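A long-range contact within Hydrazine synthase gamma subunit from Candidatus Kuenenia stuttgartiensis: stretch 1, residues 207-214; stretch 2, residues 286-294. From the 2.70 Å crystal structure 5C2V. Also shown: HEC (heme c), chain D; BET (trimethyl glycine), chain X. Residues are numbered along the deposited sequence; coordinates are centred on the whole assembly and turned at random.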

# COMPACT_ATOMS: atom_id res chain seq x y z
N HIS C 207 -4.64 16.69 -62.94
CA HIS C 207 -3.41 17.23 -63.50
C HIS C 207 -2.21 17.05 -62.57
O HIS C 207 -2.37 16.91 -61.35
CB HIS C 207 -3.57 18.71 -63.83
CG HIS C 207 -4.53 18.98 -64.95
ND1 HIS C 207 -4.21 18.75 -66.27
CD2 HIS C 207 -5.79 19.47 -64.95
CE1 HIS C 207 -5.23 19.08 -67.03
NE2 HIS C 207 -6.21 19.52 -66.25
N ASP C 208 -1.01 17.07 -63.15
CA ASP C 208 0.21 17.12 -62.36
C ASP C 208 0.75 18.55 -62.40
O ASP C 208 1.31 18.99 -63.40
CB ASP C 208 1.25 16.13 -62.90
CG ASP C 208 2.47 15.99 -62.00
OD1 ASP C 208 2.81 16.94 -61.27
OD2 ASP C 208 3.10 14.91 -62.04
N VAL C 209 0.56 19.27 -61.29
CA VAL C 209 1.03 20.64 -61.17
C VAL C 209 2.34 20.75 -60.39
O VAL C 209 2.81 21.85 -60.11
CB VAL C 209 -0.03 21.54 -60.51
CG1 VAL C 209 -1.08 21.93 -61.54
CG2 VAL C 209 -0.67 20.82 -59.34
N GLY C 210 2.90 19.61 -60.00
CA GLY C 210 4.15 19.58 -59.27
C GLY C 210 3.95 19.84 -57.79
O GLY C 210 4.88 20.23 -57.08
N THR C 211 2.73 19.62 -57.31
CA THR C 211 2.40 19.80 -55.91
C THR C 211 2.46 18.50 -55.12
O THR C 211 2.21 18.48 -53.92
CB THR C 211 1.00 20.42 -55.73
OG1 THR C 211 0.03 19.61 -56.41
CG2 THR C 211 0.97 21.83 -56.30
N GLY C 212 2.80 17.41 -55.81
CA GLY C 212 2.91 16.12 -55.16
C GLY C 212 4.03 16.09 -54.14
O GLY C 212 5.18 16.39 -54.46
N ARG C 213 3.70 15.74 -52.90
CA ARG C 213 4.69 15.71 -51.83
C ARG C 213 5.38 14.35 -51.77
O ARG C 213 4.72 13.33 -51.58
CB ARG C 213 4.03 16.02 -50.48
CG ARG C 213 3.11 17.24 -50.49
CD ARG C 213 3.80 18.46 -51.08
NE ARG C 213 2.90 19.61 -51.14
CZ ARG C 213 3.15 20.71 -51.84
NH1 ARG C 213 4.26 20.82 -52.55
NH2 ARG C 213 2.28 21.71 -51.83
N VAL C 214 6.69 14.35 -51.94
CA VAL C 214 7.45 13.10 -51.98
C VAL C 214 8.51 13.04 -50.88
O VAL C 214 8.68 13.98 -50.11
CB VAL C 214 8.13 12.90 -53.34
CG1 VAL C 214 7.09 12.74 -54.44
CG2 VAL C 214 9.06 14.07 -53.64
N THR C 286 6.98 28.59 -54.89
CA THR C 286 7.60 28.24 -53.62
C THR C 286 7.20 26.83 -53.22
O THR C 286 8.04 25.95 -53.06
CB THR C 286 7.21 29.24 -52.52
OG1 THR C 286 5.79 29.43 -52.52
CG2 THR C 286 7.88 30.58 -52.76
N VAL C 287 5.89 26.62 -53.06
CA VAL C 287 5.36 25.34 -52.60
C VAL C 287 5.08 24.35 -53.73
O VAL C 287 4.54 23.27 -53.49
CB VAL C 287 4.07 25.54 -51.79
CG1 VAL C 287 4.35 26.32 -50.52
CG2 VAL C 287 3.02 26.25 -52.63
N ASN C 288 5.44 24.71 -54.96
CA ASN C 288 5.31 23.78 -56.09
C ASN C 288 6.51 23.83 -57.03
O ASN C 288 7.31 24.77 -56.98
CB ASN C 288 4.03 24.08 -56.88
CG ASN C 288 3.97 25.50 -57.40
OD1 ASN C 288 4.52 25.81 -58.46
ND2 ASN C 288 3.29 26.37 -56.66
N ASP C 289 6.63 22.82 -57.89
CA ASP C 289 7.73 22.75 -58.85
C ASP C 289 7.67 23.91 -59.84
O ASP C 289 6.60 24.46 -60.10
CB ASP C 289 7.71 21.42 -59.60
CG ASP C 289 8.26 20.27 -58.77
OD1 ASP C 289 9.06 20.53 -57.86
OD2 ASP C 289 7.88 19.11 -59.04
N LYS C 290 8.83 24.29 -60.38
CA LYS C 290 8.94 25.49 -61.20
C LYS C 290 8.11 25.41 -62.47
O LYS C 290 8.27 24.50 -63.28
CB LYS C 290 10.41 25.75 -61.55
CG LYS C 290 10.70 27.18 -61.96
CD LYS C 290 12.19 27.39 -62.16
CE LYS C 290 12.52 28.87 -62.30
NZ LYS C 290 12.13 29.64 -61.09
N ASP C 291 7.22 26.39 -62.63
CA ASP C 291 6.36 26.53 -63.80
C ASP C 291 5.51 25.30 -64.07
O ASP C 291 5.02 25.11 -65.19
CB ASP C 291 7.19 26.87 -65.04
CG ASP C 291 7.79 28.26 -64.98
OD1 ASP C 291 7.17 29.15 -64.37
OD2 ASP C 291 8.89 28.45 -65.55
N MET C 292 5.32 24.46 -63.06
CA MET C 292 4.45 23.30 -63.20
C MET C 292 3.00 23.67 -62.93
O MET C 292 2.08 22.99 -63.39
CB MET C 292 4.91 22.17 -62.28
CG MET C 292 6.10 21.39 -62.81
SD MET C 292 5.72 20.52 -64.34
CE MET C 292 7.32 19.82 -64.73
N HIS C 293 2.80 24.75 -62.18
CA HIS C 293 1.47 25.34 -62.05
C HIS C 293 1.54 26.74 -62.65
O HIS C 293 2.03 27.68 -62.02
CB HIS C 293 1.08 25.39 -60.57
CG HIS C 293 -0.34 25.79 -60.32
ND1 HIS C 293 -0.68 26.90 -59.58
CD2 HIS C 293 -1.51 25.22 -60.69
CE1 HIS C 293 -1.99 27.00 -59.51
NE2 HIS C 293 -2.52 26.00 -60.18
N GLY C 294 1.02 26.88 -63.87
CA GLY C 294 1.17 28.10 -64.66
C GLY C 294 2.63 28.33 -65.03
O GLY C 294 3.51 27.68 -64.47
FE HEC D . -4.44 26.03 -60.70
CHA HEC D . -5.13 24.67 -57.62
CHB HEC D . -4.84 29.17 -59.41
CHC HEC D . -3.05 27.39 -63.55
CHD HEC D . -4.38 22.94 -62.14
NA HEC D . -4.88 26.78 -58.85
C1A HEC D . -5.18 26.04 -57.72
C2A HEC D . -5.55 26.96 -56.67
C3A HEC D . -5.48 28.20 -57.16
C4A HEC D . -5.05 28.12 -58.54
CMA HEC D . -5.79 29.50 -56.39
CAA HEC D . -5.98 26.58 -55.23
CBA HEC D . -7.33 25.87 -55.27
CGA HEC D . -7.64 25.29 -53.92
O1A HEC D . -8.81 24.92 -53.68
O2A HEC D . -6.71 25.21 -53.07
NB HEC D . -4.09 27.94 -61.39
C1B HEC D . -4.20 29.08 -60.62
C2B HEC D . -3.50 30.15 -61.31
C3B HEC D . -3.01 29.66 -62.45
C4B HEC D . -3.37 28.26 -62.53
CMB HEC D . -3.38 31.60 -60.79
CAB HEC D . -2.19 30.42 -63.52
CBB HEC D . -0.79 30.76 -62.98
NC HEC D . -3.83 25.30 -62.51
C1C HEC D . -3.28 26.02 -63.55
C2C HEC D . -2.88 25.09 -64.59
C3C HEC D . -3.35 23.88 -64.25
C4C HEC D . -3.89 23.98 -62.90
CMC HEC D . -2.37 25.50 -65.99
CAC HEC D . -3.24 22.58 -65.07
CBC HEC D . -1.76 22.13 -65.18
ND HEC D . -4.78 24.09 -60.00
C1D HEC D . -4.53 22.96 -60.77
C2D HEC D . -4.47 21.80 -59.90
C3D HEC D . -4.71 22.35 -58.49
C4D HEC D . -4.89 23.77 -58.65
CMD HEC D . -4.22 20.33 -60.31
CAD HEC D . -4.74 21.56 -57.16
CBD HEC D . -3.35 21.01 -56.87
CGD HEC D . -3.28 20.50 -55.45
O1D HEC D . -2.19 20.06 -55.02
O2D HEC D . -4.33 20.55 -54.76
N BET X . 0.97 18.21 -68.31
CA BET X . 0.47 18.27 -66.87
C BET X . -0.90 17.42 -66.72
O BET X . -1.93 17.98 -67.17
OXT BET X . -0.75 16.31 -66.15
C1 BET X . 0.75 16.83 -68.90
C2 BET X . 2.47 18.51 -68.37
C3 BET X . 0.20 19.19 -69.19

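What does the start of stretch 1 bind? It holds a ligand before it meets stretch 2. His207 alone of the first two residues is out of reach of stretch 2; its ND1 donates a nearly straight hydrogen bond to the O of the trimethyl glycine, at 2.6 Å, while CAC of heme c lies over one face of the ring. The backbone N of Asp208 then donates to OXT of the same trimethyl glycine, at 3.1 Å, so two successive residues grip the two oxygens of one carboxylate. The side chain of Asp208 reaches forward along its own stretch: OD1 accepts a hydrogen bond from Gly210 N at 3.0 Å, which ties the aspartate to the backbone two residues on.

How does Val209 fit between stretch 2 and the heme? This buried residue has more of its surface covered by the other stretch than any other residue in the contact. Its CG1 lies 3.4 Å from CD2 of His293, at the edge of the imidazole and near its plane, and 3.5 Å from CHD of heme c. The methyl group thus packs in the corner between the histidine and the porphyrin. His293 itself binds the heme iron, with NE2 2.0 Å from FE, so the valine packs against a residue that is also an iron ligand. The backbone of Val209 also meets stretch 2: its CA makes a CA-H...O contact with Met292 O at 3.4 Å, and its O comes within 3.0 Å of Met292 CB. That CB points toward stretch 1, but the end of the methionine side chain leads away.

Why would a side chain not fit at Gly210? A CB placed here would point toward stretch 2 and clash, lying 2.7 Å from Asp289 CB and 2.9 Å from Met292 CB; the positive phi of 81° also favours glycine. The backbones run close on both sides of it: CA of Val209 is 4.8 Å from CA of Met292, CA of Gly210 4.8 Å from CA of Asp289, and CA of Thr211 4.9 Å from CA of Asn288, so as stretch 1 runs forward its partners run backward. At this point Asp289 N donates a hydrogen bond to Gly210 O at 3.2 Å. Neither stretch forms a regular helix or strand across this contact, and this is the one hydrogen bond that joins backbone to backbone between them. Within stretch 2, Met292 N donates to Asp289 O at 3.2 Å, bridging a turn whose two ends, Asp289 and Met292, meet stretch 1.

How is the contact completed beyond the glycine? Thr211 splits its chemistry: CG2 packs 3.8 Å from Asn288 CB, while OG1 donates a hydrogen bond to the heme carboxylate oxygen O1D at 2.7 Å. Gly212 makes no contact with stretch 2, but Arg213 reaches back across the gap. Its CA-to-CB bond points sideways, yet the guanidinium at its end meets Val287 O near its plane. NH1 donates to Val287 O at 2.6 Å, and NH2 adds a weak hydrogen bond to that same Val287 O at 3.2 Å. The charged group therefore clasps a backbone carbonyl.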